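Local coordinates for protein acyl-CoA dehydrogenase (Thermus thermophilus, PDB 2Z1Q) that probably oxidises saturated acyl-CoA thioesters to their 2,3-dehydroacyl-CoA forms, with FAD as the bound cofactor, at residues B[73-78]-B[108-113]; B[307-312]-B[363-368]; B[162-167]-B[195-200]. All coordinates share one frame; numbering follows the deposited sequence.

In the fold
The three contacts lie in different parts of this acyl-CoA dehydrogenase; they share no helix or strand, and none touches another. Contact 1 is fully buried in the N-terminal helical region, where a tyrosine hydroxyl and leucine side chains fasten a loop to helix 106-117. Contact 2, partly buried, pairs two antiparallel helices of the C-terminal region and relies on a guanidinium laid on a phenol ring. Contact 3 sits farthest from the chain's centre, at a strand end that runs from buried alanines out to exposed residues, and is held mainly by backbone hydrogen bonds. Contacts 2 and 3 lie on opposite sides of the chain's centre, with nearest atoms about 31 Å apart.

Contact 1 (B[73-78]-B[108-113]); sequences GLLAID and VTYGAH
A buried phenol-to-carbonyl hydrogen bond between Y110 and L74, flanked by leucine packing, ties the loop that follows helix 62-71 to helix 106-117. Y110 OH donates to L74 O over 2.7 Å, tilted 29° from the carbonyl plane. CG of Y110 stands anti to its backbone N (chi1 174°), which sends the ring away from the helix and brings the hydroxyl tip to the loop. A water donates to the phenol oxygen, 3.1 Å from Y110 OH, and makes a weak bond to D78 OD1; the hydroxyl is thus held by two partners, its own proton committed to the loop carbonyl. The setting is the all-helical N-terminal domain of the acyl-CoA dehydrogenase fold. Here helix 62-71 closes in a Schellman motif at G73, and the chain then turns directly into the residues that meet Y110. L75 does most of the apolar work: its CD2 lies 3.5 Å from Y110 CE1, approaching the ring obliquely as the two side chains run alongside in opposite senses. The same methyl meets the edge of the H113 imidazole, with L75 CD2 3.7 Å from H113 CD2, so one methyl touches both rings. L74 adds its CB, 4.0 Å from Y110 CE1, and I77 brings CD1 up to the hydroxyl. The imidazole is held at both nitrogens, ND1 by A144 N and NE2 by L137 O, which fixes its rotation; the H113 side chain is about 9 Å from the bound FAD. V96 of helix 90-99 covers I77 and Y110, while M66 packs on L75 and Y110.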
loop_
_atom_site.group_PDB
_atom_site.type_symbol
_atom_site.label_atom_id
_atom_site.label_comp_id
_atom_site.label_asym_id
_atom_site.label_seq_id
_atom_site.Cartn_x
_atom_site.Cartn_y
_atom_site.Cartn_z
ATOM N N GLY B 73 -0.453 2.944 -35.938
ATOM C CA GLY B 73 -1.736 2.269 -35.927
ATOM C C GLY B 73 -2.238 1.893 -34.540
ATOM O O GLY B 73 -3.239 1.198 -34.419
ATOM N N LEU B 74 -1.572 2.355 -33.487
ATOM C CA LEU B 74 -2.004 2.007 -32.131
ATOM C C LEU B 74 -3.278 2.713 -31.704
ATOM O O LEU B 74 -3.953 2.272 -30.775
ATOM C CB LEU B 74 -0.896 2.297 -31.117
ATOM C CG LEU B 74 0.387 1.495 -31.340
ATOM C CD1 LEU B 74 1.356 1.752 -30.203
ATOM C CD2 LEU B 74 0.061 0.011 -31.438
ATOM N N LEU B 75 -3.614 3.801 -32.386
ATOM C CA LEU B 75 -4.811 4.549 -32.038
ATOM C C LEU B 75 -6.019 4.149 -32.886
ATOM O O LEU B 75 -7.138 4.598 -32.631
ATOM C CB LEU B 75 -4.544 6.052 -32.187
ATOM C CG LEU B 75 -3.352 6.560 -31.376
ATOM C CD1 LEU B 75 -3.122 8.038 -31.681
ATOM C CD2 LEU B 75 -3.613 6.339 -29.889
ATOM N N ALA B 76 -5.787 3.298 -33.882
ATOM C CA ALA B 76 -6.865 2.852 -34.766
ATOM C C ALA B 76 -7.313 1.405 -34.541
ATOM O O ALA B 76 -8.213 0.922 -35.222
ATOM C CB ALA B 76 -6.451 3.048 -36.222
ATOM N N ILE B 77 -6.698 0.725 -33.577
ATOM C CA ILE B 77 -7.044 -0.669 -33.261
ATOM C C ILE B 77 -8.539 -0.901 -33.005
ATOM O O ILE B 77 -9.134 -1.832 -33.555
ATOM C CB ILE B 77 -6.251 -1.149 -32.022
ATOM C CG1 ILE B 77 -4.759 -1.099 -32.319
ATOM C CG2 ILE B 77 -6.662 -2.565 -31.633
ATOM C CD1 ILE B 77 -3.909 -1.335 -31.104
ATOM N N ASP B 78 -9.150 -0.069 -32.164
ATOM C CA ASP B 78 -10.570 -0.218 -31.849
ATOM C C ASP B 78 -11.488 0.671 -32.681
ATOM O O ASP B 78 -12.656 0.866 -32.338
ATOM C CB ASP B 78 -10.810 0.056 -30.364
ATOM C CG ASP B 78 -10.308 -1.066 -29.475
ATOM O OD1 ASP B 78 -9.849 -0.772 -28.347
ATOM O OD2 ASP B 78 -10.380 -2.240 -29.900
ATOM N N VAL B 108 -1.949 6.765 -19.437
ATOM C CA VAL B 108 -3.256 7.391 -19.213
ATOM C C VAL B 108 -3.607 8.245 -20.442
ATOM O O VAL B 108 -4.751 8.267 -20.881
ATOM C CB VAL B 108 -3.257 8.252 -17.920
ATOM C CG1 VAL B 108 -4.606 8.945 -17.723
ATOM C CG2 VAL B 108 -2.974 7.352 -16.724
ATOM N N THR B 109 -2.617 8.933 -21.002
ATOM C CA THR B 109 -2.854 9.755 -22.198
ATOM C C THR B 109 -3.441 8.853 -23.286
ATOM O O THR B 109 -4.516 9.125 -23.809
ATOM C CB THR B 109 -1.536 10.376 -22.711
ATOM O OG1 THR B 109 -0.913 11.106 -21.654
ATOM C CG2 THR B 109 -1.811 11.303 -23.887
ATOM N N TYR B 110 -2.731 7.767 -23.590
ATOM C CA TYR B 110 -3.175 6.788 -24.590
ATOM C C TYR B 110 -4.532 6.190 -24.207
ATOM O O TYR B 110 -5.466 6.172 -25.015
ATOM C CB TYR B 110 -2.149 5.647 -24.702
ATOM C CG TYR B 110 -2.575 4.507 -25.608
ATOM C CD1 TYR B 110 -2.428 4.602 -26.985
ATOM C CD2 TYR B 110 -3.154 3.343 -25.084
ATOM C CE1 TYR B 110 -2.838 3.581 -27.833
ATOM C CE2 TYR B 110 -3.574 2.301 -25.934
ATOM C CZ TYR B 110 -3.406 2.441 -27.313
ATOM O OH TYR B 110 -3.795 1.484 -28.219
ATOM N N GLY B 111 -4.629 5.706 -22.970
ATOM C CA GLY B 111 -5.857 5.093 -22.494
ATOM C C GLY B 111 -7.089 5.976 -22.561
ATOM O O GLY B 111 -8.139 5.551 -23.046
ATOM N N ALA B 112 -6.983 7.207 -22.079
ATOM C CA ALA B 112 -8.135 8.092 -22.101
ATOM C C ALA B 112 -8.566 8.344 -23.556
ATOM O O ALA B 112 -9.743 8.304 -23.888
ATOM C CB ALA B 112 -7.804 9.394 -21.395
ATOM N N HIS B 113 -7.595 8.588 -24.421
ATOM C CA HIS B 113 -7.880 8.825 -25.835
ATOM C C HIS B 113 -8.614 7.634 -26.507
ATOM O O HIS B 113 -9.756 7.776 -26.934
ATOM C CB HIS B 113 -6.573 9.120 -26.554
ATOM C CG HIS B 113 -6.733 9.378 -28.017
ATOM N ND1 HIS B 113 -7.342 10.514 -28.516
ATOM C CD2 HIS B 113 -6.349 8.650 -29.096
ATOM C CE1 HIS B 113 -7.325 10.468 -29.836
ATOM N NE2 HIS B 113 -6.731 9.352 -30.212
HETATM O O HOH W 1 -6.817 0.678 -28.410
#

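Contact 2 (B[307-312]-B[363-368]); sequences GEMASR and DYVVDE
R312 lays its guanidinium flat on the ring of Y364, the main contact where helices 300-331 and 348-372 pack antiparallel in the C-terminal helical bundle of the acyl-CoA dehydrogenase fold. The short segments run at 157° to each other. The stack is nearly face to face: the planes differ by 8°, and R312 CZ sits 3.7 Å from the ring centroid, a cation-pi arrangement over the middle of the ring. Y364 holds its ring out toward helix 300-331, and the extended chain of R312 reaches across it. One turn back along that helix, E308 takes R312 NE in a salt bridge, OE1 to NE 2.7 Å, through its anti lone pair; the bond is bent, with the oxygen off the guanidinium plane. E308 OE2 is paired with R560. The positive charge is probably balanced by the carboxylate at NE and by the pi cloud of the ring. CG of E308, anti to the backbone N (chi1 -175°), sits 3.4 Å from Y364 OH, and the bend at chi2 turns the carboxylate back to R312 NE. An alanine in place of Y364 would probably leave the R312 guanidinium without its flat partner and open a gap between the helices beside M309. On the ring's opposite face lies E368 CG, whose carboxylate turns away to K305. M309 rests its CG 3.9 Å from Y364 CE2, next to V365 CG2, and its bend at chi3 puts the terminal methyl CE 3.5 Å from E368 CB.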
loop_
_atom_site.group_PDB
_atom_site.type_symbol
_atom_site.label_atom_id
_atom_site.label_comp_id
_atom_site.label_asym_id
_atom_site.label_seq_id
_atom_site.Cartn_x
_atom_site.Cartn_y
_atom_site.Cartn_z
ATOM N N GLY B 307 8.317 -14.788 -5.059
ATOM C CA GLY B 307 7.447 -15.893 -5.428
ATOM C C GLY B 307 5.989 -15.464 -5.430
ATOM O O GLY B 307 5.251 -15.754 -6.376
ATOM N N GLU B 308 5.566 -14.767 -4.375
ATOM C CA GLU B 308 4.176 -14.317 -4.290
ATOM C C GLU B 308 3.865 -13.353 -5.438
ATOM O O GLU B 308 2.792 -13.412 -6.028
ATOM C CB GLU B 308 3.909 -13.640 -2.927
ATOM C CG GLU B 308 2.463 -13.259 -2.705
ATOM C CD GLU B 308 1.525 -14.455 -2.704
ATOM O OE1 GLU B 308 0.314 -14.274 -2.976
ATOM O OE2 GLU B 308 1.993 -15.581 -2.423
ATOM N N MET B 309 4.801 -12.468 -5.761
ATOM C CA MET B 309 4.591 -11.529 -6.863
ATOM C C MET B 309 4.310 -12.251 -8.180
ATOM O O MET B 309 3.330 -11.945 -8.869
ATOM C CB MET B 309 5.816 -10.626 -7.028
ATOM C CG MET B 309 5.956 -9.563 -5.961
ATOM S SD MET B 309 7.551 -8.743 -6.074
ATOM C CE MET B 309 8.180 -9.118 -4.522
ATOM N N ALA B 310 5.156 -13.212 -8.539
ATOM C CA ALA B 310 4.972 -13.962 -9.780
ATOM C C ALA B 310 3.650 -14.721 -9.751
ATOM O O ALA B 310 2.951 -14.828 -10.746
ATOM C CB ALA B 310 6.131 -14.930 -9.988
ATOM N N SER B 311 3.284 -15.236 -8.593
ATOM C CA SER B 311 2.035 -15.954 -8.507
ATOM C C SER B 311 0.823 -15.044 -8.755
ATOM O O SER B 311 -0.034 -15.372 -9.579
ATOM C CB SER B 311 1.912 -16.639 -7.144
ATOM O OG SER B 311 0.667 -17.312 -7.043
ATOM N N ARG B 312 0.743 -13.903 -8.068
ATOM C CA ARG B 312 -0.411 -13.032 -8.273
ATOM C C ARG B 312 -0.466 -12.489 -9.700
ATOM O O ARG B 312 -1.535 -12.371 -10.285
ATOM C CB ARG B 312 -0.407 -11.911 -7.245
ATOM C CG ARG B 312 -0.314 -12.430 -5.813
ATOM C CD ARG B 312 -0.816 -11.416 -4.814
ATOM N NE ARG B 312 -0.354 -11.698 -3.456
ATOM C CZ ARG B 312 -0.735 -11.013 -2.382
ATOM N NH1 ARG B 312 -0.265 -11.331 -1.184
ATOM N NH2 ARG B 312 -1.600 -10.009 -2.509
ATOM N N ASP B 363 -0.810 -3.235 -6.978
ATOM C CA ASP B 363 -0.606 -2.532 -5.712
ATOM C C ASP B 363 0.391 -3.325 -4.863
ATOM O O ASP B 363 1.408 -2.793 -4.394
ATOM C CB ASP B 363 -1.960 -2.407 -4.994
ATOM C CG ASP B 363 -1.875 -1.672 -3.659
ATOM O OD1 ASP B 363 -2.122 -0.442 -3.613
ATOM O OD2 ASP B 363 -1.557 -2.332 -2.651
ATOM N N TYR B 364 0.100 -4.609 -4.685
ATOM C CA TYR B 364 0.967 -5.493 -3.923
ATOM C C TYR B 364 2.369 -5.587 -4.518
ATOM O O TYR B 364 3.357 -5.475 -3.796
ATOM C CB TYR B 364 0.379 -6.902 -3.845
ATOM C CG TYR B 364 1.314 -7.888 -3.190
ATOM C CD1 TYR B 364 1.423 -7.957 -1.805
ATOM C CD2 TYR B 364 2.113 -8.732 -3.960
ATOM C CE1 TYR B 364 2.307 -8.842 -1.191
ATOM C CE2 TYR B 364 3.005 -9.628 -3.358
ATOM C CZ TYR B 364 3.095 -9.675 -1.973
ATOM O OH TYR B 364 3.962 -10.556 -1.374
ATOM N N VAL B 365 2.448 -5.793 -5.834
ATOM C CA VAL B 365 3.725 -5.924 -6.528
ATOM C C VAL B 365 4.592 -4.652 -6.422
ATOM O O VAL B 365 5.781 -4.738 -6.110
ATOM C CB VAL B 365 3.486 -6.341 -8.021
ATOM C CG1 VAL B 365 4.797 -6.383 -8.800
ATOM C CG2 VAL B 365 2.815 -7.725 -8.046
ATOM N N VAL B 366 4.025 -3.474 -6.662
ATOM C CA VAL B 366 4.872 -2.284 -6.529
ATOM C C VAL B 366 5.270 -2.051 -5.071
ATOM O O VAL B 366 6.351 -1.557 -4.800
ATOM C CB VAL B 366 4.211 -0.989 -7.099
ATOM C CG1 VAL B 366 3.978 -1.163 -8.583
ATOM C CG2 VAL B 366 2.912 -0.666 -6.371
ATOM N N ASP B 367 4.423 -2.448 -4.129
ATOM C CA ASP B 367 4.733 -2.245 -2.715
ATOM C C ASP B 367 5.919 -3.077 -2.247
ATOM O O ASP B 367 6.829 -2.560 -1.601
ATOM C CB ASP B 367 3.493 -2.549 -1.870
ATOM C CG ASP B 367 3.682 -2.181 -0.423
ATOM O OD1 ASP B 367 4.186 -1.074 -0.150
ATOM O OD2 ASP B 367 3.326 -2.999 0.446
ATOM N N GLU B 368 5.911 -4.358 -2.597
ATOM C CA GLU B 368 6.998 -5.250 -2.230
ATOM C C GLU B 368 8.196 -4.898 -3.091
ATOM O O GLU B 368 9.332 -5.135 -2.699
ATOM C CB GLU B 368 6.601 -6.707 -2.469
ATOM C CG GLU B 368 5.520 -7.202 -1.520
ATOM C CD GLU B 368 5.912 -7.052 -0.063
ATOM O OE1 GLU B 368 7.115 -6.940 0.242
ATOM O OE2 GLU B 368 5.001 -7.059 0.788
#

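Contact 3 (B[162-167]-B[195-200]); sequences TRATLS and AKVDGE
T162, R163 and A164 run parallel beside A195, K196 and V197, the strand axes at 37°, in the beta-sheet of the middle domain, where strand 163-166 lies between strand 190-197 and the antiparallel strand 172-183. The ladder opens with K196 N bonding to T162 O at 3.0 Å. A164 then gives its N-H to K196 O and takes D198 N on its carbonyl, A164 O to D198 N 2.9 Å, reaching both residues that flank V197, the mark of parallel pairing. V197 adds a CA-H...O contact, its CA 3.0 Å from A164 O. The bond from A164 N is the most skewed, its donor above the carbonyl plane of K196, 45° out of it. Among side chains, A164 CB lies 4.0 Å from A195 CB and near V197 CG2, a small apolar patch that F205 of strand 201-208 helps cover. T162 brings CG2 against A195 CB, its hydroxyl bonds to E150, and its side chain is about 11 Å from the bound FAD. K196 leads its chain off to L158 O. After the bond from D198 N the two chains diverge: a type II turn from K196 to G199 leads toward strand 201-208, and a water bridges L166 N to D198 OD2. The pairing therefore rests on main-chain polarity and a few methyl groups, with solvent linking the two segments where the ladder stops.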
loop_
_atom_site.group_PDB
_atom_site.type_symbol
_atom_site.label_atom_id
_atom_site.label_comp_id
_atom_site.label_asym_id
_atom_site.label_seq_id
_atom_site.Cartn_x
_atom_site.Cartn_y
_atom_site.Cartn_z
ATOM N N THR B 162 -23.773 20.066 -14.815
ATOM C CA THR B 162 -23.476 20.957 -15.934
ATOM C C THR B 162 -24.783 21.006 -16.740
ATOM O O THR B 162 -25.302 19.967 -17.157
ATOM C CB THR B 162 -22.365 20.380 -16.819
ATOM O OG1 THR B 162 -21.136 20.357 -16.084
ATOM C CG2 THR B 162 -22.188 21.217 -18.073
ATOM N N ARG B 163 -25.307 22.212 -16.946
ATOM C CA ARG B 163 -26.575 22.399 -17.653
ATOM C C ARG B 163 -26.477 22.689 -19.148
ATOM O O ARG B 163 -25.497 23.241 -19.635
ATOM C CB ARG B 163 -27.395 23.500 -16.959
ATOM C CG ARG B 163 -26.650 24.814 -16.701
ATOM C CD ARG B 163 -27.276 25.594 -15.529
ATOM N NE ARG B 163 -26.427 26.705 -15.105
ATOM C CZ ARG B 163 -26.324 27.851 -15.769
ATOM N NH1 ARG B 163 -27.027 28.031 -16.879
ATOM N NH2 ARG B 163 -25.508 28.809 -15.341
ATOM N N ALA B 164 -27.525 22.307 -19.865
ATOM C CA ALA B 164 -27.586 22.528 -21.298
ATOM C C ALA B 164 -28.973 23.039 -21.657
ATOM O O ALA B 164 -29.981 22.413 -21.334
ATOM C CB ALA B 164 -27.296 21.230 -22.045
ATOM N N THR B 165 -29.013 24.190 -22.313
ATOM C CA THR B 165 -30.275 24.788 -22.737
ATOM C C THR B 165 -30.228 25.163 -24.213
ATOM O O THR B 165 -29.224 25.686 -24.704
ATOM C CB THR B 165 -30.609 26.049 -21.921
ATOM O OG1 THR B 165 -29.444 26.875 -21.816
ATOM C CG2 THR B 165 -31.101 25.673 -20.532
ATOM N N LEU B 166 -31.324 24.888 -24.912
ATOM C CA LEU B 166 -31.435 25.186 -26.338
ATOM C C LEU B 166 -31.680 26.677 -26.556
ATOM O O LEU B 166 -32.647 27.233 -26.039
ATOM C CB LEU B 166 -32.589 24.393 -26.939
ATOM C CG LEU B 166 -32.692 24.420 -28.462
ATOM C CD1 LEU B 166 -31.428 23.823 -29.054
ATOM C CD2 LEU B 166 -33.913 23.635 -28.910
ATOM N N SER B 167 -30.808 27.312 -27.334
ATOM C CA SER B 167 -30.911 28.742 -27.624
ATOM C C SER B 167 -32.226 29.128 -28.291
ATOM O O SER B 167 -32.965 28.269 -28.778
ATOM C CB SER B 167 -29.763 29.167 -28.530
ATOM O OG SER B 167 -29.828 28.467 -29.759
ATOM N N ALA B 195 -23.949 16.692 -19.944
ATOM C CA ALA B 195 -24.776 17.730 -19.333
ATOM C C ALA B 195 -26.242 17.339 -19.414
ATOM O O ALA B 195 -26.618 16.433 -20.165
ATOM C CB ALA B 195 -24.563 19.063 -20.030
ATOM N N LYS B 196 -27.074 18.026 -18.645
ATOM C CA LYS B 196 -28.489 17.733 -18.662
ATOM C C LYS B 196 -29.265 18.887 -19.278
ATOM O O LYS B 196 -29.085 20.044 -18.897
ATOM C CB LYS B 196 -28.978 17.455 -17.244
ATOM C CG LYS B 196 -28.389 16.192 -16.643
ATOM C CD LYS B 196 -28.782 16.071 -15.185
ATOM C CE LYS B 196 -28.267 14.774 -14.577
ATOM N NZ LYS B 196 -28.537 14.718 -13.111
ATOM N N VAL B 197 -30.113 18.569 -20.250
ATOM C CA VAL B 197 -30.920 19.586 -20.909
ATOM C C VAL B 197 -32.011 19.999 -19.928
ATOM O O VAL B 197 -32.786 19.162 -19.461
ATOM C CB VAL B 197 -31.560 19.042 -22.209
ATOM C CG1 VAL B 197 -32.371 20.129 -22.892
ATOM C CG2 VAL B 197 -30.471 18.536 -23.143
ATOM N N ASP B 198 -32.054 21.291 -19.609
ATOM C CA ASP B 198 -33.031 21.819 -18.660
ATOM C C ASP B 198 -32.811 21.144 -17.313
ATOM O O ASP B 198 -33.730 21.032 -16.503
ATOM C CB ASP B 198 -34.462 21.544 -19.137
ATOM C CG ASP B 198 -34.752 22.148 -20.499
ATOM O OD1 ASP B 198 -35.859 21.906 -21.029
ATOM O OD2 ASP B 198 -33.876 22.862 -21.041
ATOM N N GLY B 199 -31.581 20.688 -17.096
ATOM C CA GLY B 199 -31.235 20.022 -15.852
ATOM C C GLY B 199 -32.086 18.805 -15.542
ATOM O O GLY B 199 -32.644 18.701 -14.451
ATOM N N GLU B 200 -32.199 17.876 -16.484
ATOM C CA GLU B 200 -33.007 16.694 -16.223
ATOM C C GLU B 200 -32.721 15.581 -17.213
ATOM O O GLU B 200 -32.960 14.410 -16.925
ATOM C CB GLU B 200 -34.496 17.060 -16.260
ATOM C CG GLU B 200 -35.437 15.959 -15.773
ATOM C CD GLU B 200 -35.232 15.607 -14.303
ATOM O OE1 GLU B 200 -35.361 16.508 -13.447
ATOM O OE2 GLU B 200 -34.943 14.426 -14.009
HETATM O O HOH W 2 -33.565 23.639 -23.846
#